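Local atomic coordinates of Agap007691-pb (Anopheles gambiae, PDB entry 5C98), a protein that is a serpin of unknown function, belonging to a family whose members typically inhibit serine proteases. Residues 136-141 with 154-160; 167-173 with 316-322; 224-228 with 345-349. All blocks are in the same frame, centred on the assembly; numbering follows the deposited sequence.

Contact 1: residues 136-141 with 154-160; sequences SALAVN and FIGEGDV
Ser-136 meets Val-160 where helix 133-146 of the serpin fold packs on the chain that follows it. The helix corresponds to helix F of serpins, which lies across the large central sheet A. Residues 154-160 turn back beside it and lead toward strand 169-177. Ser-136 CB touches Val-160 CG2 at 3.9 Å, while its OG is hydrogen-bonded to Asp-132 O, just before the helix. Ala-137 follows at the heart of the contact. Its single methyl, CB, rests on Glu-157 CG at 3.9 Å and also faces the ends of Ile-155 and Val-160. With so small a side chain, the helix can come close to the chain at Glu-157. Val-140 takes the next turn of the helix. Its CB lies 3.6 Å from Ile-155 CD1, and the two side chains meet at about a right angle. Ile-155 gets there because its CG1 sits between the backbone N and the carbonyl carbon, chi1 45°. Val-140 CG1 approaches Phe-154 CD1 at 3.7 Å, obliquely to the ring. Val-140, Phe-154 and Val-160 all touch Phe-172 of strand 169-177, which ties this layer to the sheet. Asn-141 closes the contact with its amide. Its OD1 accepts a hydrogen bond from Ile-155 N at 2.8 Å, in the carbonyl plane and on a lone pair. Its ND2 gives a hydrogen bond to Ile-155 O at 3.0 Å, and that oxygen lies close to the plane of the amide. Together the two bonds fix the rotation of the amide and pin it to the backbone of one residue. Beside them a water bridges the two segments, donating to Asn-141 O at 2.8 Å and accepting from Phe-154 N at 3.2 Å.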
ATOM      1  N   SER A 136     -22.991  -4.814   6.107  1.00 23.12           N
ATOM      2  CA  SER A 136     -22.038  -3.886   5.521  1.00 20.40           C
ATOM      3  C   SER A 136     -20.631  -4.478   5.510  1.00 20.09           C
ATOM      4  O   SER A 136     -19.945  -4.480   4.476  1.00 20.36           O
ATOM      5  CB  SER A 136     -22.080  -2.566   6.298  1.00 22.63           C
ATOM      6  OG  SER A 136     -23.325  -1.903   6.141  1.00 23.45           O
ATOM      7  N   ALA A 137     -20.197  -5.036   6.634  1.00 21.00           N
ATOM      8  CA  ALA A 137     -18.875  -5.654   6.674  1.00 22.54           C
ATOM      9  C   ALA A 137     -18.812  -6.905   5.805  1.00 21.89           C
ATOM     10  O   ALA A 137     -17.788  -7.164   5.151  1.00 21.41           O
ATOM     11  CB  ALA A 137     -18.471  -5.957   8.116  1.00 21.07           C
ATOM     12  N   LEU A 138     -19.903  -7.677   5.757  1.00 21.75           N
ATOM     13  CA  LEU A 138     -19.897  -8.893   4.956  1.00 22.24           C
ATOM     14  C   LEU A 138     -19.737  -8.581   3.472  1.00 20.97           C
ATOM     15  O   LEU A 138     -19.049  -9.313   2.751  1.00 21.85           O
ATOM     16  CB  LEU A 138     -21.176  -9.695   5.200  1.00 28.95           C
ATOM     17  CG  LEU A 138     -21.192 -11.049   4.482  1.00 33.51           C
ATOM     18  CD1 LEU A 138     -20.055 -11.928   4.951  1.00 37.60           C
ATOM     19  CD2 LEU A 138     -22.530 -11.748   4.698  1.00 35.92           C
ATOM     20  N   ALA A 139     -20.349  -7.503   2.994  1.00 20.53           N
ATOM     21  CA  ALA A 139     -20.192  -7.155   1.588  1.00 19.97           C
ATOM     22  C   ALA A 139     -18.733  -6.901   1.256  1.00 19.30           C
ATOM     23  O   ALA A 139     -18.227  -7.366   0.226  1.00 20.47           O
ATOM     24  CB  ALA A 139     -21.053  -5.932   1.258  1.00 19.66           C
ATOM     25  N   VAL A 140     -18.030  -6.171   2.122  1.00 19.61           N
ATOM     26  CA  VAL A 140     -16.624  -5.878   1.879  1.00 19.72           C
ATOM     27  C   VAL A 140     -15.796  -7.152   1.953  1.00 18.83           C
ATOM     28  O   VAL A 140     -14.994  -7.458   1.058  1.00 19.72           O
ATOM     29  CB  VAL A 140     -16.112  -4.840   2.897  1.00 19.55           C
ATOM     30  CG1 VAL A 140     -14.618  -4.537   2.646  1.00 19.45           C
ATOM     31  CG2 VAL A 140     -16.955  -3.560   2.814  1.00 20.12           C
ATOM     32  N   ASN A 141     -15.958  -7.901   3.033  1.00 19.49           N
ATOM     33  CA  ASN A 141     -15.110  -9.074   3.243  1.00 19.95           C
ATOM     34  C   ASN A 141     -15.330 -10.119   2.159  1.00 20.25           C
ATOM     35  O   ASN A 141     -14.363 -10.741   1.699  1.00 20.31           O
ATOM     36  CB  ASN A 141     -15.340  -9.660   4.628  1.00 22.17           C
ATOM     37  CG  ASN A 141     -14.795  -8.775   5.720  1.00 21.44           C
ATOM     38  OD1 ASN A 141     -13.813  -8.057   5.512  1.00 21.53           O
ATOM     39  ND2 ASN A 141     -15.446  -8.787   6.876  1.00 23.24           N
ATOM     40  N   PHE A 154     -10.952  -8.617   5.547  1.00 24.80           N
ATOM     41  CA  PHE A 154     -10.525  -7.285   5.157  1.00 23.80           C
ATOM     42  C   PHE A 154     -10.828  -6.248   6.246  1.00 24.05           C
ATOM     43  O   PHE A 154     -10.006  -5.363   6.511  1.00 23.65           O
ATOM     44  CB  PHE A 154     -11.192  -6.940   3.814  1.00 22.94           C
ATOM     45  CG  PHE A 154     -10.642  -5.712   3.181  1.00 21.86           C
ATOM     46  CD1 PHE A 154     -11.036  -4.481   3.628  1.00 21.62           C
ATOM     47  CD2 PHE A 154      -9.717  -5.778   2.154  1.00 21.59           C
ATOM     48  CE1 PHE A 154     -10.518  -3.332   3.094  1.00 22.93           C
ATOM     49  CE2 PHE A 154      -9.218  -4.605   1.597  1.00 20.17           C
ATOM     50  CZ  PHE A 154      -9.616  -3.402   2.072  1.00 22.02           C
ATOM     51  N   ILE A 155     -12.021  -6.307   6.854  1.00 24.74           N
ATOM     52  CA  ILE A 155     -12.452  -5.332   7.855  1.00 25.09           C
ATOM     53  C   ILE A 155     -13.245  -6.071   8.919  1.00 26.38           C
ATOM     54  O   ILE A 155     -13.697  -7.200   8.721  1.00 26.86           O
ATOM     55  CB  ILE A 155     -13.323  -4.147   7.340  1.00 24.41           C
ATOM     56  CG1 ILE A 155     -14.418  -4.644   6.394  1.00 24.25           C
ATOM     57  CG2 ILE A 155     -12.470  -3.033   6.710  1.00 23.29           C
ATOM     58  CD1 ILE A 155     -15.598  -3.689   6.317  1.00 25.87           C
ATOM     59  N   GLY A 156     -13.389  -5.407  10.065  1.00 26.99           N
ATOM     60  CA  GLY A 156     -14.320  -5.818  11.090  1.00 28.22           C
ATOM     61  C   GLY A 156     -15.559  -4.934  11.061  1.00 28.16           C
ATOM     62  O   GLY A 156     -15.604  -3.885  10.425  1.00 27.24           O
ATOM     63  N   GLU A 157     -16.590  -5.392  11.766  1.00 29.23           N
ATOM     64  CA  GLU A 157     -17.825  -4.620  11.818  1.00 29.35           C
ATOM     65  C   GLU A 157     -17.592  -3.223  12.376  1.00 29.21           C
ATOM     66  O   GLU A 157     -18.262  -2.266  11.961  1.00 28.73           O
ATOM     67  CB  GLU A 157     -18.864  -5.367  12.646  1.00 30.68           C
ATOM     68  CG  GLU A 157     -19.602  -6.433  11.857  1.00 30.70           C
ATOM     69  CD  GLU A 157     -18.944  -7.804  11.904  1.00 52.47           C
ATOM     70  OE1 GLU A 157     -17.753  -7.907  12.292  1.00 60.20           O
ATOM     71  OE2 GLU A 157     -19.630  -8.791  11.558  1.00 51.53           O
ATOM     72  N   GLY A 158     -16.641  -3.080  13.305  1.00 29.66           N
ATOM     73  CA  GLY A 158     -16.354  -1.773  13.863  1.00 29.61           C
ATOM     74  C   GLY A 158     -15.880  -0.759  12.838  1.00 29.88           C
ATOM     75  O   GLY A 158     -16.054   0.447  13.029  1.00 31.59           O
ATOM     76  N   ASP A 159     -15.281  -1.224  11.736  1.00 27.23           N
ATOM     77  CA  ASP A 159     -14.736  -0.299  10.752  1.00 25.92           C
ATOM     78  C   ASP A 159     -15.829   0.375   9.941  1.00 26.89           C
ATOM     79  O   ASP A 159     -15.584   1.431   9.339  1.00 31.63           O
ATOM     80  CB  ASP A 159     -13.774  -1.035   9.809  1.00 25.61           C
ATOM     81  CG  ASP A 159     -12.553  -1.572  10.521  1.00 31.18           C
ATOM     82  OD1 ASP A 159     -11.884  -0.784  11.218  1.00 40.17           O
ATOM     83  OD2 ASP A 159     -12.266  -2.788  10.406  1.00 27.05           O
ATOM     84  N   VAL A 160     -17.021  -0.218   9.874  1.00 25.88           N
ATOM     85  CA  VAL A 160     -18.122   0.347   9.103  1.00 25.44           C
ATOM     86  C   VAL A 160     -19.256   0.830   9.987  1.00 26.40           C
ATOM     87  O   VAL A 160     -20.236   1.382   9.473  1.00 26.17           O
ATOM     88  CB  VAL A 160     -18.652  -0.638   8.042  1.00 25.49           C
ATOM     89  CG1 VAL A 160     -17.592  -0.905   6.975  1.00 27.80           C
ATOM     90  CG2 VAL A 160     -19.134  -1.928   8.699  1.00 27.22           C
TER
HETATM   91  O   HOH W   1     -11.927 -10.246   3.018  1.00 22.87           O

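Contact 2: residues 167-173 with 316-322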
ATOM      1  N   HIS A 167     -23.547   6.395   8.342  1.00 25.31           N
ATOM      2  CA  HIS A 167     -22.719   6.674   7.177  1.00 23.96           C
ATOM      3  C   HIS A 167     -23.495   6.451   5.887  1.00 24.63           C
ATOM      4  O   HIS A 167     -24.381   5.599   5.813  1.00 23.91           O
ATOM      5  CB  HIS A 167     -21.529   5.726   7.174  1.00 23.68           C
ATOM      6  CG  HIS A 167     -20.552   5.984   8.269  1.00 24.08           C
ATOM      7  ND1 HIS A 167     -20.534   7.154   8.996  1.00 24.40           N
ATOM      8  CD2 HIS A 167     -19.527   5.230   8.734  1.00 25.03           C
ATOM      9  CE1 HIS A 167     -19.543   7.105   9.874  1.00 25.08           C
ATOM     10  NE2 HIS A 167     -18.925   5.946   9.742  1.00 26.02           N
ATOM     11  N   LYS A 168     -23.144   7.239   4.854  1.00 22.29           N
ATOM     12  CA  LYS A 168     -23.732   7.103   3.523  1.00 21.65           C
ATOM     13  C   LYS A 168     -22.780   6.555   2.476  1.00 20.68           C
ATOM     14  O   LYS A 168     -23.255   6.025   1.471  1.00 20.39           O
ATOM     15  CB  LYS A 168     -24.237   8.460   3.015  1.00 21.23           C
ATOM     16  CG  LYS A 168     -25.310   9.106   3.893  1.00 24.63           C
ATOM     17  CD  LYS A 168     -25.741  10.445   3.296  1.00 35.45           C
ATOM     18  CE  LYS A 168     -26.280  11.391   4.342  1.00 52.67           C
ATOM     19  NZ  LYS A 168     -27.551  10.905   4.917  1.00 65.09           N
ATOM     20  N   LEU A 169     -21.459   6.667   2.685  1.00 18.18           N
ATOM     21  CA  LEU A 169     -20.486   6.448   1.619  1.00 17.15           C
ATOM     22  C   LEU A 169     -19.167   6.032   2.241  1.00 17.66           C
ATOM     23  O   LEU A 169     -18.609   6.779   3.052  1.00 19.03           O
ATOM     24  CB  LEU A 169     -20.270   7.741   0.843  1.00 20.65           C
ATOM     25  CG  LEU A 169     -19.256   7.698  -0.285  1.00 19.36           C
ATOM     26  CD1 LEU A 169     -19.762   6.840  -1.454  1.00 20.22           C
ATOM     27  CD2 LEU A 169     -18.972   9.120  -0.794  1.00 20.31           C
ATOM     28  N   MET A 170     -18.632   4.879   1.830  1.00 15.87           N
ATOM     29  CA  MET A 170     -17.357   4.405   2.343  1.00 17.29           C
ATOM     30  C   MET A 170     -16.552   3.767   1.230  1.00 17.60           C
ATOM     31  O   MET A 170     -17.109   3.191   0.292  1.00 18.53           O
ATOM     32  CB  MET A 170     -17.545   3.352   3.424  1.00 16.84           C
ATOM     33  CG  MET A 170     -18.416   3.846   4.575  1.00 19.57           C
ATOM     34  SD  MET A 170     -18.315   2.784   6.028  1.00 25.56           S
ATOM     35  CE  MET A 170     -16.726   3.270   6.655  1.00 24.21           C
ATOM     36  N   LEU A 171     -15.230   3.903   1.336  1.00 15.01           N
ATOM     37  CA  LEU A 171     -14.303   3.472   0.304  1.00 14.79           C
ATOM     38  C   LEU A 171     -13.310   2.485   0.895  1.00 14.40           C
ATOM     39  O   LEU A 171     -12.915   2.616   2.057  1.00 14.81           O
ATOM     40  CB  LEU A 171     -13.523   4.684  -0.253  1.00 16.23           C
ATOM     41  CG  LEU A 171     -12.508   4.427  -1.371  1.00 15.17           C
ATOM     42  CD1 LEU A 171     -13.174   3.842  -2.621  1.00 16.87           C
ATOM     43  CD2 LEU A 171     -11.810   5.743  -1.675  1.00 16.64           C
ATOM     44  N   PHE A 172     -12.892   1.500   0.100  1.00 16.53           N
ATOM     45  CA  PHE A 172     -11.948   0.470   0.498  1.00 15.89           C
ATOM     46  C   PHE A 172     -10.926   0.245  -0.601  1.00 15.45           C
ATOM     47  O   PHE A 172     -11.261   0.316  -1.782  1.00 15.01           O
ATOM     48  CB  PHE A 172     -12.695  -0.825   0.846  1.00 14.34           C
ATOM     49  CG  PHE A 172     -13.754  -0.588   1.864  1.00 16.47           C
ATOM     50  CD1 PHE A 172     -13.459  -0.681   3.219  1.00 17.21           C
ATOM     51  CD2 PHE A 172     -15.022  -0.201   1.496  1.00 17.29           C
ATOM     52  CE1 PHE A 172     -14.438  -0.402   4.155  1.00 18.45           C
ATOM     53  CE2 PHE A 172     -15.974   0.093   2.430  1.00 18.43           C
ATOM     54  CZ  PHE A 172     -15.689  -0.018   3.755  1.00 19.45           C
ATOM     55  N   SER A 173      -9.671   0.010  -0.198  1.00 14.77           N
ATOM     56  CA  SER A 173      -8.579  -0.294  -1.114  1.00 16.13           C
ATOM     57  C   SER A 173      -7.875  -1.536  -0.613  1.00 15.05           C
ATOM     58  O   SER A 173      -7.471  -1.587   0.552  1.00 15.69           O
ATOM     59  CB  SER A 173      -7.577   0.858  -1.102  1.00 15.53           C
ATOM     60  OG  SER A 173      -6.318   0.411  -1.603  1.00 17.04           O
ATOM     61  N   THR A 316     -22.204  15.006   0.124  1.00 21.20           N
ATOM     62  CA  THR A 316     -21.808  14.235   1.290  1.00 19.96           C
ATOM     63  C   THR A 316     -20.292  14.173   1.388  1.00 22.31           C
ATOM     64  O   THR A 316     -19.579  14.216   0.385  1.00 21.75           O
ATOM     65  CB  THR A 316     -22.367  12.789   1.270  1.00 29.95           C
ATOM     66  OG1 THR A 316     -21.935  12.089   2.450  1.00 36.18           O
ATOM     67  CG2 THR A 316     -21.896  12.016   0.061  1.00 28.01           C
ATOM     68  N   ARG A 317     -19.797  14.064   2.615  1.00 21.97           N
ATOM     69  CA  ARG A 317     -18.402  13.730   2.832  1.00 20.70           C
ATOM     70  C   ARG A 317     -18.201  12.235   2.633  1.00 19.92           C
ATOM     71  O   ARG A 317     -19.148  11.446   2.619  1.00 22.07           O
ATOM     72  CB  ARG A 317     -17.987  14.090   4.256  1.00 22.58           C
ATOM     73  CG  ARG A 317     -18.753  13.291   5.307  1.00 23.73           C
ATOM     74  CD  ARG A 317     -18.572  13.849   6.710  1.00 29.13           C
ATOM     75  NE  ARG A 317     -19.202  15.159   6.843  1.00 33.30           N
ATOM     76  CZ  ARG A 317     -18.935  16.019   7.823  1.00 41.79           C
ATOM     77  NH1 ARG A 317     -18.029  15.715   8.748  1.00 37.90           N
ATOM     78  NH2 ARG A 317     -19.564  17.192   7.873  1.00 38.76           N
ATOM     79  N   LEU A 318     -16.945  11.854   2.463  1.00 18.33           N
ATOM     80  CA  LEU A 318     -16.580  10.450   2.495  1.00 17.90           C
ATOM     81  C   LEU A 318     -16.487  10.044   3.954  1.00 20.51           C
ATOM     82  O   LEU A 318     -15.703  10.625   4.706  1.00 21.09           O
ATOM     83  CB  LEU A 318     -15.258  10.268   1.772  1.00 18.24           C
ATOM     84  CG  LEU A 318     -14.722   8.847   1.673  1.00 20.39           C
ATOM     85  CD1 LEU A 318     -15.755   7.886   1.100  1.00 19.84           C
ATOM     86  CD2 LEU A 318     -13.415   8.850   0.845  1.00 18.37           C
ATOM     87  N   ASN A 319     -17.313   9.081   4.370  1.00 17.37           N
ATOM     88  CA  ASN A 319     -17.402   8.744   5.793  1.00 17.49           C
ATOM     89  C   ASN A 319     -16.262   7.874   6.301  1.00 19.64           C
ATOM     90  O   ASN A 319     -16.001   7.869   7.509  1.00 21.74           O
ATOM     91  CB  ASN A 319     -18.734   8.059   6.110  1.00 18.84           C
ATOM     92  CG  ASN A 319     -19.902   8.950   5.857  1.00 17.84           C
ATOM     93  OD1 ASN A 319     -20.692   8.716   4.953  1.00 19.82           O
ATOM     94  ND2 ASN A 319     -19.991  10.035   6.633  1.00 23.80           N
ATOM     95  N   GLY A 320     -15.562   7.170   5.418  1.00 18.81           N
ATOM     96  CA  GLY A 320     -14.464   6.325   5.807  1.00 17.49           C
ATOM     97  C   GLY A 320     -13.699   5.861   4.598  1.00 16.44           C
ATOM     98  O   GLY A 320     -14.251   5.803   3.493  1.00 17.42           O
ATOM     99  N   PHE A 321     -12.427   5.549   4.814  1.00 17.12           N
ATOM    100  CA  PHE A 321     -11.567   4.986   3.766  1.00 16.17           C
ATOM    101  C   PHE A 321     -10.575   4.091   4.483  1.00 18.18           C
ATOM    102  O   PHE A 321      -9.733   4.593   5.230  1.00 17.21           O
ATOM    103  CB  PHE A 321     -10.863   6.103   2.988  1.00 17.73           C
ATOM    104  CG  PHE A 321     -10.030   5.627   1.812  1.00 16.07           C
ATOM    105  CD1 PHE A 321     -10.066   4.304   1.388  1.00 17.51           C
ATOM    106  CD2 PHE A 321      -9.208   6.513   1.135  1.00 18.02           C
ATOM    107  CE1 PHE A 321      -9.290   3.869   0.291  1.00 19.72           C
ATOM    108  CE2 PHE A 321      -8.434   6.070   0.062  1.00 17.14           C
ATOM    109  CZ  PHE A 321      -8.484   4.763  -0.348  1.00 18.73           C
ATOM    110  N   ILE A 322     -10.691   2.780   4.287  1.00 16.21           N
ATOM    111  CA  ILE A 322      -9.812   1.779   4.875  1.00 16.61           C
ATOM    112  C   ILE A 322      -9.032   1.095   3.765  1.00 15.93           C
ATOM    113  O   ILE A 322      -9.595   0.752   2.721  1.00 16.96           O
ATOM    114  CB  ILE A 322     -10.618   0.735   5.677  1.00 19.75           C
ATOM    115  CG1 ILE A 322     -11.358   1.400   6.849  1.00 23.88           C
ATOM    116  CG2 ILE A 322      -9.714  -0.374   6.174  1.00 18.58           C
ATOM    117  CD1 ILE A 322     -10.480   2.073   7.867  1.00 27.09           C
TER
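Leu-171 and Phe-321 form the apolar centre. Their side chains lie side by side and point the same way. Leu-171 CD2 sits over the middle of the Phe-321 ring, 3.5 Å from its centroid, in a CH-pi contact almost along the ring normal. Ser-173 CB reaches the edge of the same ring, 3.7 Å from Phe-321 CE1. Helix 43-51 covers this side of the sheet, with Ala-49 against both Leu-171 and Phe-321. Further along, Leu-318 CD1 meets Leu-169 CG at 3.8 Å, and these two side chains are roughly perpendicular. Phe-172 and Ile-322 pack on the other face of the sheet. There Phe-172 CD1 lies 4.0 Å from Ile-322 CB. The methyl of Met-170, CE, lies close to Gly-320 CA on that face too.

Between the faces, segments 169-173 and 320-322 run parallel, their directions 13° apart. Leu-171 N donates a hydrogen bond to Gly-320 O, Ile-322 N to Leu-171 O, and Ser-173 N to Ile-322 O. Toward the polar edge the pairing passes to Asn-319. Its backbone N gives a hydrogen bond to Leu-169 O. Its side-chain OD1 is gripped twice: by Lys-168 N at 2.9 Å, from above the carbonyl plane, and by Leu-169 N at 3.2 Å, in the plane and on a lone pair. CG of Asn-319 is anti to its carbonyl carbon, chi1 -63°, which carries the amide across to the 167-173 segment. His-167 then covers Asn-319. Asn-319 CB lies 3.7 Å from the imidazole centroid, over one face, and the ring and amide planes are nearly parallel. Direct parallel pairing of these two strands is characteristic of central sheet A in native serpins, where inhibitory relatives open this seam to insert the cleaved reactive loop.

Contact 3: residues 224-228 with 345-349; sequences CKVVD and EFEFH
Val-227 and Phe-348 reach for each other from two crossing strands of the serpin fold. Strand 224-230 belongs to the region called sheet B. Strand 346-349 corresponds to the first strand of sheet C, which follows the reactive-centre loop. The axes of segments 224-228 and 346-349 cross at -95°, with a closest approach of 8.4 Å, and side chains bridge the gap. Val-227 lies over one face of the Phe-348 ring. Its CG2 is 3.6 Å from the ring centroid, and its CG1 is 3.5 Å from Phe-348 CD2. Both methyls can lie on the ring because CG1 is anti to the carbonyl carbon (chi1 -69°), which leaves CG2 between the backbone N and that carbon. The edge of the same ring is turned to the strand 224-228 backbone, with Phe-348 CE2 3.7 Å from Lys-225 O. Phe-346, two residues earlier, presents its ring edge to Val-227 CG1. Its ring also has a cation-pi partner in Arg-216. The Lys-225 chain is extended and runs antiparallel alongside Phe-346, with CD 3.8 Å from Phe-346 CZ. So placed, the lysine brings its ammonium to the backbone between the two phenylalanines. Lys-225 NZ donates a hydrogen bond to Glu-347 O at 2.9 Å, from above the carbonyl plane, and a water links the same NZ to His-349 N.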
ATOM      1  N   CYS A 224      22.297   2.977   5.579  1.00 16.61           N
ATOM      2  CA  CYS A 224      21.717   1.659   5.375  1.00 15.78           C
ATOM      3  C   CYS A 224      22.406   0.921   4.239  1.00 17.26           C
ATOM      4  O   CYS A 224      22.978   1.534   3.327  1.00 18.38           O
ATOM      5  CB  CYS A 224      20.203   1.726   5.159  1.00 16.91           C
ATOM      6  SG  CYS A 224      19.744   2.631   3.652  1.00 18.08           S
ATOM      7  N   LYS A 225      22.338  -0.405   4.309  1.00 15.10           N
ATOM      8  CA  LYS A 225      22.593  -1.273   3.172  1.00 15.80           C
ATOM      9  C   LYS A 225      21.311  -1.424   2.365  1.00 15.18           C
ATOM     10  O   LYS A 225      20.204  -1.320   2.903  1.00 15.00           O
ATOM     11  CB  LYS A 225      23.010  -2.654   3.655  1.00 16.20           C
ATOM     12  CG  LYS A 225      24.373  -2.749   4.258  1.00 18.35           C
ATOM     13  CD  LYS A 225      24.727  -4.190   4.611  1.00 19.89           C
ATOM     14  CE  LYS A 225      26.119  -4.285   5.135  1.00 20.40           C
ATOM     15  NZ  LYS A 225      26.479  -5.674   5.510  1.00 23.17           N
ATOM     16  N   VAL A 226      21.459  -1.653   1.063  1.00 15.86           N
ATOM     17  CA  VAL A 226      20.323  -1.764   0.154  1.00 16.33           C
ATOM     18  C   VAL A 226      20.513  -2.973  -0.739  1.00 16.39           C
ATOM     19  O   VAL A 226      21.589  -3.159  -1.310  1.00 19.10           O
ATOM     20  CB  VAL A 226      20.218  -0.514  -0.727  1.00 17.71           C
ATOM     21  CG1 VAL A 226      18.983  -0.552  -1.564  1.00 18.87           C
ATOM     22  CG2 VAL A 226      20.259   0.738   0.134  1.00 19.39           C
ATOM     23  N   VAL A 227      19.471  -3.771  -0.892  1.00 15.17           N
ATOM     24  CA  VAL A 227      19.405  -4.758  -1.958  1.00 15.78           C
ATOM     25  C   VAL A 227      18.070  -4.593  -2.670  1.00 16.18           C
ATOM     26  O   VAL A 227      17.055  -4.271  -2.050  1.00 17.28           O
ATOM     27  CB  VAL A 227      19.550  -6.214  -1.456  1.00 17.25           C
ATOM     28  CG1 VAL A 227      20.959  -6.508  -0.940  1.00 21.25           C
ATOM     29  CG2 VAL A 227      18.468  -6.562  -0.431  1.00 23.38           C
ATOM     30  N   ASP A 228      18.063  -4.793  -3.968  1.00 17.66           N
ATOM     31  CA  ASP A 228      16.821  -4.775  -4.747  1.00 16.16           C
ATOM     32  C   ASP A 228      16.537  -6.214  -5.156  1.00 19.52           C
ATOM     33  O   ASP A 228      17.271  -6.791  -5.964  1.00 24.29           O
ATOM     34  CB  ASP A 228      16.942  -3.846  -5.954  1.00 18.03           C
ATOM     35  CG  ASP A 228      15.615  -3.223  -6.358  1.00 25.27           C
ATOM     36  OD1 ASP A 228      14.542  -3.701  -5.902  1.00 23.65           O
ATOM     37  OD2 ASP A 228      15.649  -2.246  -7.142  1.00 26.51           O
ATOM     38  N   GLU A 345      30.514 -11.390  -2.540  1.00 33.74           N
ATOM     39  CA  GLU A 345      31.282 -10.166  -2.323  1.00 28.22           C
ATOM     40  C   GLU A 345      30.526  -9.114  -1.515  1.00 33.22           C
ATOM     41  O   GLU A 345      30.992  -7.972  -1.403  1.00 35.70           O
ATOM     42  CB  GLU A 345      31.669  -9.569  -3.671  1.00 30.96           C
ATOM     43  CG  GLU A 345      32.468 -10.507  -4.540  1.00 34.89           C
ATOM     44  CD  GLU A 345      33.007  -9.829  -5.781  1.00 49.38           C
ATOM     45  OE1 GLU A 345      32.218  -9.157  -6.476  1.00 50.11           O
ATOM     46  OE2 GLU A 345      34.221  -9.967  -6.053  1.00 47.12           O
ATOM     47  N   PHE A 346      29.368  -9.460  -0.960  1.00 25.56           N
ATOM     48  CA  PHE A 346      28.565  -8.536  -0.176  1.00 23.43           C
ATOM     49  C   PHE A 346      27.778  -9.409   0.784  1.00 27.51           C
ATOM     50  O   PHE A 346      27.397 -10.524   0.428  1.00 24.89           O
ATOM     51  CB  PHE A 346      27.637  -7.717  -1.088  1.00 24.48           C
ATOM     52  CG  PHE A 346      26.897  -6.611  -0.385  1.00 22.06           C
ATOM     53  CD1 PHE A 346      27.583  -5.606   0.268  1.00 28.51           C
ATOM     54  CD2 PHE A 346      25.511  -6.556  -0.416  1.00 24.17           C
ATOM     55  CE1 PHE A 346      26.913  -4.589   0.905  1.00 29.27           C
ATOM     56  CE2 PHE A 346      24.830  -5.528   0.221  1.00 23.62           C
ATOM     57  CZ  PHE A 346      25.536  -4.547   0.878  1.00 24.64           C
ATOM     58  N   GLU A 347      27.607  -8.945   2.019  1.00 21.59           N
ATOM     59  CA  GLU A 347      26.732  -9.599   2.975  1.00 20.59           C
ATOM     60  C   GLU A 347      25.547  -8.695   3.226  1.00 18.44           C
ATOM     61  O   GLU A 347      25.703  -7.480   3.431  1.00 20.39           O
ATOM     62  CB  GLU A 347      27.440  -9.956   4.293  1.00 25.15           C
ATOM     63  CG  GLU A 347      28.279 -11.242   4.175  1.00 30.67           C
ATOM     64  CD  GLU A 347      28.804 -11.802   5.501  1.00 42.74           C
ATOM     65  OE1 GLU A 347      29.737 -12.630   5.437  1.00 52.22           O
ATOM     66  OE2 GLU A 347      28.288 -11.452   6.586  1.00 30.74           O
ATOM     67  N   PHE A 348      24.362  -9.289   3.201  1.00 15.10           N
ATOM     68  CA  PHE A 348      23.134  -8.571   3.558  1.00 14.32           C
ATOM     69  C   PHE A 348      22.320  -9.511   4.426  1.00 17.55           C
ATOM     70  O   PHE A 348      21.558 -10.330   3.928  1.00 16.45           O
ATOM     71  CB  PHE A 348      22.369  -8.156   2.306  1.00 16.12           C
ATOM     72  CG  PHE A 348      21.190  -7.262   2.577  1.00 14.49           C
ATOM     73  CD1 PHE A 348      19.934  -7.777   2.837  1.00 17.14           C
ATOM     74  CD2 PHE A 348      21.348  -5.887   2.508  1.00 15.05           C
ATOM     75  CE1 PHE A 348      18.871  -6.935   3.025  1.00 16.71           C
ATOM     76  CE2 PHE A 348      20.294  -5.055   2.714  1.00 15.53           C
ATOM     77  CZ  PHE A 348      19.050  -5.573   2.962  1.00 16.30           C
ATOM     78  N   HIS A 349      22.483  -9.382   5.727  1.00 15.59           N
ATOM     79  CA  HIS A 349      21.817 -10.229   6.710  1.00 15.58           C
ATOM     80  C   HIS A 349      20.783  -9.386   7.433  1.00 16.01           C
ATOM     81  O   HIS A 349      21.103  -8.636   8.358  1.00 15.00           O
ATOM     82  CB  HIS A 349      22.845 -10.845   7.647  1.00 14.37           C
ATOM     83  CG  HIS A 349      23.708 -11.856   6.980  1.00 15.41           C
ATOM     84  ND1 HIS A 349      24.719 -12.522   7.636  1.00 20.48           N
ATOM     85  CD2 HIS A 349      23.733 -12.308   5.704  1.00 15.31           C
ATOM     86  CE1 HIS A 349      25.306 -13.358   6.803  1.00 25.86           C
ATOM     87  NE2 HIS A 349      24.727 -13.244   5.623  1.00 20.96           N
TER
HETATM   88  O   HOH W   2      24.650  -7.545   6.909  1.00 19.56           O

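From the N terminus, contact 1 comes first. It closes a short loop, in which the chain leaves helix 133-146 and folds back beside it before entering strand 169-177. That strand opens contact 2, which closes a much longer loop by pairing with strand 320-328. The two contacts touch, with Asp-159 O against Met-170 CE. Contact 3 crosses contact 2, because 224-228 lies inside its loop and 345-349 beyond it. The centres of these two are about 41 Å apart, on opposite sides of the chain's centre. Contact 1 thus holds helix F to the chain leading into sheet A, contact 2 pairs two strands of that sheet, and contact 3 joins sheets B and C.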